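Local coordinates for acyl-CoA dehydrogenase (PDB 3OWA), which binds FAD and probably catalyses the alpha,beta-dehydrogenation of acyl-CoA thioesters, with the flavin as the electron acceptor, at residues A[413-425]-A[486-500]. Numbering follows the deposited sequence.
Sequences INRLIVPGTFLRK and LDKEQEILVNIADIV. With FAD (flavin-adenine dinucleotide), chain E.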
loop_
_atom_site.group_PDB
_atom_site.type_symbol
_atom_site.label_atom_id
_atom_site.label_comp_id
_atom_site.label_asym_id
_atom_site.label_seq_id
_atom_site.Cartn_x
_atom_site.Cartn_y
_atom_site.Cartn_z
ATOM N N ILE A 413 -2.147 16.761 4.673
ATOM C CA ILE A 413 -2.722 18.020 5.107
ATOM C C ILE A 413 -3.604 17.778 6.343
ATOM O O ILE A 413 -3.536 18.527 7.329
ATOM C CB ILE A 413 -3.519 18.707 3.950
ATOM C CG1 ILE A 413 -2.555 19.288 2.898
ATOM C CG2 ILE A 413 -4.497 19.756 4.506
ATOM C CD1 ILE A 413 -1.721 20.476 3.373
ATOM N N ASN A 414 -4.426 16.728 6.274
ATOM C CA ASN A 414 -5.254 16.312 7.408
ATOM C C ASN A 414 -4.455 16.041 8.676
ATOM O O ASN A 414 -4.931 16.349 9.763
ATOM C CB ASN A 414 -6.047 15.072 7.062
ATOM C CG ASN A 414 -7.359 15.390 6.385
ATOM O OD1 ASN A 414 -7.481 15.319 5.175
ATOM N ND2 ASN A 414 -8.356 15.739 7.181
ATOM N N ARG A 415 -3.254 15.478 8.543
ATOM C CA ARG A 415 -2.367 15.269 9.677
ATOM C C ARG A 415 -1.779 16.573 10.195
ATOM O O ARG A 415 -1.740 16.791 11.405
ATOM C CB ARG A 415 -1.215 14.304 9.344
ATOM C CG ARG A 415 -1.645 12.821 9.357
ATOM C CD ARG A 415 -0.534 11.937 8.747
ATOM N NE ARG A 415 -0.692 10.543 9.171
ATOM C CZ ARG A 415 -0.924 9.517 8.352
ATOM N NH1 ARG A 415 -1.046 8.284 8.850
ATOM N NH2 ARG A 415 -0.997 9.713 7.039
ATOM N N LEU A 416 -1.327 17.431 9.287
ATOM C CA LEU A 416 -0.678 18.674 9.671
ATOM C C LEU A 416 -1.585 19.636 10.429
ATOM O O LEU A 416 -1.117 20.401 11.253
ATOM C CB LEU A 416 -0.123 19.397 8.449
ATOM C CG LEU A 416 1.047 18.733 7.759
ATOM C CD1 LEU A 416 1.267 19.473 6.451
ATOM C CD2 LEU A 416 2.290 18.844 8.661
ATOM N N ILE A 417 -2.880 19.576 10.179
ATOM C CA ILE A 417 -3.779 20.510 10.829
ATOM C C ILE A 417 -4.205 20.078 12.229
ATOM O O ILE A 417 -4.641 20.931 13.017
ATOM C CB ILE A 417 -5.027 20.829 9.970
ATOM C CG1 ILE A 417 -5.897 19.577 9.764
ATOM C CG2 ILE A 417 -4.602 21.472 8.643
ATOM C CD1 ILE A 417 -7.003 19.796 8.736
ATOM N N VAL A 418 -4.083 18.790 12.544
ATOM C CA VAL A 418 -4.478 18.308 13.856
ATOM C C VAL A 418 -3.780 19.002 15.077
ATOM O O VAL A 418 -4.470 19.512 15.987
ATOM C CB VAL A 418 -4.458 16.742 13.949
ATOM C CG1 VAL A 418 -4.505 16.275 15.421
ATOM C CG2 VAL A 418 -5.635 16.150 13.174
ATOM N N PRO A 419 -2.433 19.025 15.123
ATOM C CA PRO A 419 -1.840 19.681 16.308
ATOM C C PRO A 419 -2.203 21.150 16.463
ATOM O O PRO A 419 -2.455 21.585 17.581
ATOM C CB PRO A 419 -0.341 19.545 16.076
ATOM C CG PRO A 419 -0.215 18.354 15.135
ATOM C CD PRO A 419 -1.395 18.470 14.234
ATOM N N GLY A 420 -2.239 21.899 15.366
ATOM C CA GLY A 420 -2.580 23.335 15.397
ATOM C C GLY A 420 -4.001 23.607 15.839
ATOM O O GLY A 420 -4.255 24.566 16.567
ATOM N N THR A 421 -4.928 22.760 15.400
ATOM C CA THR A 421 -6.304 22.787 15.880
ATOM C C THR A 421 -6.393 22.609 17.404
ATOM O O THR A 421 -7.132 23.353 18.071
ATOM C CB THR A 421 -7.146 21.748 15.150
ATOM O OG1 THR A 421 -7.017 21.989 13.753
ATOM C CG2 THR A 421 -8.602 21.872 15.508
ATOM N N PHE A 422 -5.642 21.656 17.957
ATOM C CA PHE A 422 -5.538 21.527 19.416
ATOM C C PHE A 422 -5.034 22.809 20.073
ATOM O O PHE A 422 -5.628 23.289 21.043
ATOM C CB PHE A 422 -4.672 20.332 19.837
ATOM C CG PHE A 422 -5.426 19.047 19.916
ATOM C CD1 PHE A 422 -6.375 18.850 20.916
ATOM C CD2 PHE A 422 -5.198 18.029 18.990
ATOM C CE1 PHE A 422 -7.095 17.662 21.007
ATOM C CE2 PHE A 422 -5.907 16.828 19.059
ATOM C CZ PHE A 422 -6.865 16.637 20.080
ATOM N N LEU A 423 -3.962 23.375 19.527
ATOM C CA LEU A 423 -3.353 24.584 20.096
ATOM C C LEU A 423 -4.268 25.819 19.989
ATOM O O LEU A 423 -4.290 26.661 20.892
ATOM C CB LEU A 423 -1.985 24.833 19.447
ATOM C CG LEU A 423 -0.714 24.123 19.958
ATOM C CD1 LEU A 423 -0.947 22.846 20.803
ATOM C CD2 LEU A 423 0.203 23.792 18.774
ATOM N N ARG A 424 -5.030 25.911 18.899
ATOM C CA ARG A 424 -5.977 27.001 18.697
ATOM C C ARG A 424 -7.127 26.896 19.684
ATOM O O ARG A 424 -7.634 27.916 20.152
ATOM C CB ARG A 424 -6.512 27.015 17.266
ATOM C CG ARG A 424 -6.843 28.405 16.741
ATOM C CD ARG A 424 -7.191 28.375 15.266
ATOM N NE ARG A 424 -6.732 29.580 14.562
ATOM C CZ ARG A 424 -6.808 29.773 13.241
ATOM N NH1 ARG A 424 -6.362 30.904 12.711
ATOM N NH2 ARG A 424 -7.328 28.846 12.441
ATOM N N LYS A 425 -7.537 25.673 20.009
ATOM C CA LYS A 425 -8.575 25.465 21.003
ATOM C C LYS A 425 -8.076 25.789 22.428
ATOM O O LYS A 425 -8.863 26.201 23.291
ATOM C CB LYS A 425 -9.128 24.048 20.919
ATOM C CG LYS A 425 -10.063 23.806 19.753
ATOM C CD LYS A 425 -10.465 22.349 19.699
ATOM C CE LYS A 425 -11.348 22.046 18.494
ATOM N NZ LYS A 425 -12.760 22.438 18.728
ATOM N N LEU A 486 6.501 26.211 15.147
ATOM C CA LEU A 486 6.245 24.792 15.125
ATOM C C LEU A 486 5.606 24.330 13.808
ATOM O O LEU A 486 5.760 23.171 13.424
ATOM C CB LEU A 486 5.360 24.396 16.302
ATOM C CG LEU A 486 5.008 22.909 16.450
ATOM C CD1 LEU A 486 6.205 22.051 16.822
ATOM C CD2 LEU A 486 3.893 22.749 17.455
ATOM N N ASP A 487 4.915 25.246 13.130
ATOM C CA ASP A 487 4.250 24.981 11.850
ATOM C C ASP A 487 5.193 24.541 10.751
ATOM O O ASP A 487 4.771 23.832 9.856
ATOM C CB ASP A 487 3.472 26.208 11.360
ATOM C CG ASP A 487 4.283 27.517 11.493
ATOM O OD1 ASP A 487 3.778 28.453 12.146
ATOM O OD2 ASP A 487 5.422 27.605 10.958
ATOM N N LYS A 488 6.456 24.950 10.813
ATOM C CA LYS A 488 7.463 24.513 9.835
ATOM C C LYS A 488 8.054 23.132 10.101
ATOM O O LYS A 488 8.646 22.550 9.200
ATOM C CB LYS A 488 8.603 25.525 9.742
ATOM C CG LYS A 488 8.150 26.814 9.073
ATOM C CD LYS A 488 9.281 27.801 8.876
ATOM C CE LYS A 488 8.773 28.987 8.042
ATOM N NZ LYS A 488 9.701 30.157 8.152
ATOM N N GLU A 489 7.910 22.623 11.327
ATOM C CA GLU A 489 8.458 21.313 11.705
ATOM C C GLU A 489 7.470 20.191 11.356
ATOM O O GLU A 489 6.891 19.544 12.223
ATOM C CB GLU A 489 8.857 21.289 13.185
ATOM C CG GLU A 489 9.874 22.390 13.576
ATOM C CD GLU A 489 11.121 22.436 12.662
ATOM O OE1 GLU A 489 11.726 21.380 12.402
ATOM O OE2 GLU A 489 11.505 23.535 12.200
ATOM N N GLN A 490 7.296 19.951 10.068
ATOM C CA GLN A 490 6.197 19.060 9.605
ATOM C C GLN A 490 6.302 17.620 10.083
ATOM O O GLN A 490 5.274 17.015 10.478
ATOM C CB GLN A 490 6.054 19.124 8.092
ATOM C CG GLN A 490 5.710 20.484 7.580
ATOM C CD GLN A 490 5.282 20.433 6.130
ATOM O OE1 GLN A 490 5.764 19.595 5.364
ATOM N NE2 GLN A 490 4.382 21.326 5.742
ATOM N N GLU A 491 7.523 17.082 10.102
ATOM C CA GLU A 491 7.742 15.680 10.530
ATOM C C GLU A 491 7.252 15.443 11.949
ATOM O O GLU A 491 6.621 14.422 12.219
ATOM C CB GLU A 491 9.219 15.262 10.465
ATOM C CG GLU A 491 9.846 15.393 9.093
ATOM C CD GLU A 491 10.542 16.724 8.871
ATOM O OE1 GLU A 491 10.120 17.754 9.458
ATOM O OE2 GLU A 491 11.523 16.742 8.095
ATOM N N ILE A 492 7.556 16.392 12.843
ATOM C CA ILE A 492 7.099 16.375 14.225
ATOM C C ILE A 492 5.578 16.483 14.331
ATOM O O ILE A 492 4.961 15.744 15.102
ATOM C CB ILE A 492 7.808 17.507 15.076
ATOM C CG1 ILE A 492 9.234 17.099 15.425
ATOM C CG2 ILE A 492 7.027 17.855 16.341
ATOM C CD1 ILE A 492 10.044 18.268 16.031
ATOM N N LEU A 493 4.989 17.423 13.582
ATOM C CA LEU A 493 3.527 17.622 13.580
ATOM C C LEU A 493 2.798 16.332 13.217
ATOM O O LEU A 493 1.774 15.997 13.805
ATOM C CB LEU A 493 3.105 18.760 12.620
ATOM C CG LEU A 493 3.576 20.179 12.964
ATOM C CD1 LEU A 493 3.285 21.137 11.813
ATOM C CD2 LEU A 493 2.915 20.665 14.250
ATOM N N VAL A 494 3.340 15.614 12.244
ATOM C CA VAL A 494 2.733 14.376 11.770
ATOM C C VAL A 494 2.855 13.259 12.832
ATOM O O VAL A 494 1.930 12.461 13.003
ATOM C CB VAL A 494 3.346 13.969 10.426
ATOM C CG1 VAL A 494 3.066 12.499 10.116
ATOM C CG2 VAL A 494 2.769 14.853 9.337
ATOM N N ASN A 495 3.974 13.226 13.567
ATOM C CA ASN A 495 4.110 12.291 14.711
ATOM C C ASN A 495 3.051 12.514 15.782
ATOM O O ASN A 495 2.468 11.558 16.310
ATOM C CB ASN A 495 5.515 12.359 15.354
ATOM C CG ASN A 495 6.592 11.754 14.476
ATOM O OD1 ASN A 495 6.310 10.928 13.606
ATOM N ND2 ASN A 495 7.833 12.174 14.691
ATOM N N ILE A 496 2.800 13.784 16.087
ATOM C CA ILE A 496 1.829 14.155 17.089
ATOM C C ILE A 496 0.444 13.770 16.577
ATOM O O ILE A 496 -0.332 13.155 17.299
ATOM C CB ILE A 496 1.917 15.676 17.412
ATOM C CG1 ILE A 496 3.237 15.980 18.144
ATOM C CG2 ILE A 496 0.720 16.129 18.229
ATOM C CD1 ILE A 496 3.616 17.414 18.111
ATOM N N ALA A 497 0.164 14.114 15.326
ATOM C CA ALA A 497 -1.100 13.743 14.681
ATOM C C ALA A 497 -1.323 12.245 14.672
ATOM O O ALA A 497 -2.442 11.798 14.915
ATOM C CB ALA A 497 -1.174 14.312 13.266
ATOM N N ASP A 498 -0.269 11.469 14.423
ATOM C CA ASP A 498 -0.363 10.000 14.430
ATOM C C ASP A 498 -0.599 9.463 15.842
ATOM O O ASP A 498 -1.369 8.510 16.026
ATOM C CB ASP A 498 0.897 9.361 13.820
ATOM C CG ASP A 498 1.074 9.703 12.316
ATOM O OD1 ASP A 498 0.084 10.122 11.658
ATOM O OD2 ASP A 498 2.203 9.541 11.774
ATOM N N ILE A 499 0.055 10.075 16.837
ATOM C CA ILE A 499 -0.239 9.726 18.208
ATOM C C ILE A 499 -1.719 9.958 18.555
ATOM O O ILE A 499 -2.380 9.089 19.139
ATOM C CB ILE A 499 0.689 10.458 19.243
ATOM C CG1 ILE A 499 2.112 9.941 19.106
ATOM C CG2 ILE A 499 0.152 10.227 20.672
ATOM C CD1 ILE A 499 3.160 10.743 19.870
ATOM N N VAL A 500 -2.229 11.137 18.209
ATOM C CA VAL A 500 -3.595 11.483 18.566
ATOM C C VAL A 500 -4.551 10.534 17.823
ATOM O O VAL A 500 -5.565 10.075 18.391
ATOM C CB VAL A 500 -3.903 12.961 18.196
ATOM C CG1 VAL A 500 -5.393 13.293 18.432
ATOM C CG2 VAL A 500 -2.961 13.922 18.975
HETATM P PA FAD E . -1.440 18.907 -4.405
HETATM O O1A FAD E . -0.649 19.444 -5.570
HETATM O O2A FAD E . -2.199 19.906 -3.609
HETATM O O5B FAD E . -0.520 18.049 -3.450
HETATM C C5B FAD E . 0.554 17.263 -3.904
HETATM C C4B FAD E . 1.330 16.680 -2.731
HETATM O O4B FAD E . 1.913 17.724 -1.936
HETATM C C3B FAD E . 0.414 15.867 -1.822
HETATM O O3B FAD E . 1.102 14.763 -1.237
HETATM C C2B FAD E . 0.132 16.857 -0.720
HETATM O O2B FAD E . -0.198 16.236 0.484
HETATM C C1B FAD E . 1.451 17.577 -0.611
HETATM N N9A FAD E . 1.276 18.895 0.008
HETATM C C8A FAD E . 0.502 19.934 -0.439
HETATM N N7A FAD E . 0.612 20.972 0.408
HETATM C C5A FAD E . 1.472 20.626 1.384
HETATM C C6A FAD E . 1.971 21.316 2.517
HETATM N N6A FAD E . 1.670 22.602 2.739
HETATM N N1A FAD E . 2.848 20.658 3.342
HETATM C C2A FAD E . 3.247 19.358 3.071
HETATM N N3A FAD E . 2.786 18.691 1.939
HETATM C C4A FAD E . 1.901 19.309 1.124
HETATM N N1 FAD E . -12.278 18.592 -5.974
HETATM C C2 FAD E . -13.501 19.220 -5.894
HETATM O O2 FAD E . -13.583 20.341 -5.442
HETATM N N3 FAD E . -14.666 18.611 -6.315
HETATM C C4 FAD E . -14.650 17.364 -6.853
HETATM O O4 FAD E . -15.732 16.861 -7.199
HETATM C C4X FAD E . -13.419 16.705 -6.935
HETATM N N5 FAD E . -13.369 15.450 -7.509
HETATM C C5X FAD E . -12.150 14.805 -7.661
HETATM C C6 FAD E . -12.138 13.536 -8.249
HETATM C C7 FAD E . -10.921 12.888 -8.435
HETATM C C7M FAD E . -10.901 11.522 -9.086
HETATM C C8 FAD E . -9.738 13.538 -8.018
HETATM C C8M FAD E . -8.379 12.930 -8.154
HETATM C C9 FAD E . -9.767 14.778 -7.389
HETATM C C9A FAD E . -10.962 15.430 -7.209
HETATM N N10 FAD E . -10.999 16.666 -6.583
HETATM C C10 FAD E . -12.219 17.324 -6.495
HETATM C "C1'" FAD E . -9.721 17.386 -6.173
HETATM C "C2'" FAD E . -8.934 16.687 -5.058
HETATM O "O2'" FAD E . -9.628 16.429 -3.859
HETATM C "C3'" FAD E . -7.344 17.200 -5.012
HETATM O "O3'" FAD E . -6.703 16.209 -5.736
HETATM C "C4'" FAD E . -6.821 17.334 -3.805
HETATM O "O4'" FAD E . -7.652 18.266 -3.115
HETATM C "C5'" FAD E . -5.325 17.596 -3.632
HETATM O "O5'" FAD E . -4.920 18.451 -4.669
HETATM P P FAD E . -3.804 18.090 -5.730
HETATM O O1P FAD E . -4.245 16.795 -6.374
HETATM O O2P FAD E . -3.633 19.238 -6.683
HETATM O O3P FAD E . -2.474 17.758 -4.916
#
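R415 reaches past V494 to D498 where two helices of the acyl-CoA dehydrogenase fold, 411-427 and 490-520, cross; the axes of segments 413-425 and 490-500 make an angle of 81° and approach to 7.7 Å. The small side chain of A497 faces R415 and lets the backbones approach closely, its CB 3.2 Å from the carbonyl O of R415. The arginine runs extended from CG to NE, bringing CD against V494 CG1 and NE to D498 OD1 at 2.6 Å. That salt bridge is fairly straight (N-H...O 159°); OD1 lies at the guanidinium edge, close to its plane, and uses its syn lone pair, yet the guanidinium and carboxylate planes stand nearly perpendicular, 85° apart. NH1 has a second carboxylate in E370, so one guanidinium links its own helix to helices 490-520 and 358-383.

Next to the crossing point, P419 has no N-H to bond the preceding turn, and helix 413-425 kinks there. The proline ring presses on the other helix: CG meets I496 CG2 and sits 3.4 Å from the L493 carbonyl O, while CB rests on L493 CD2. Further along, V500 CG1 meets the edge of the F422 ring at CE2, 3.6 Å away, the two side chains arriving from opposite directions.

Toward the cofactor, L416 spreads its two methyls over different neighbours, CD2 against L493, V494 and the aliphatic part of Q490, CD1 toward the adenine. Q490, first residue of its helix, has both polar atoms of its amide engaged: OE1 accepts from the backbone N of L306 of the second subunit, and NE2 donates to FAD N1A at 2.9 Å.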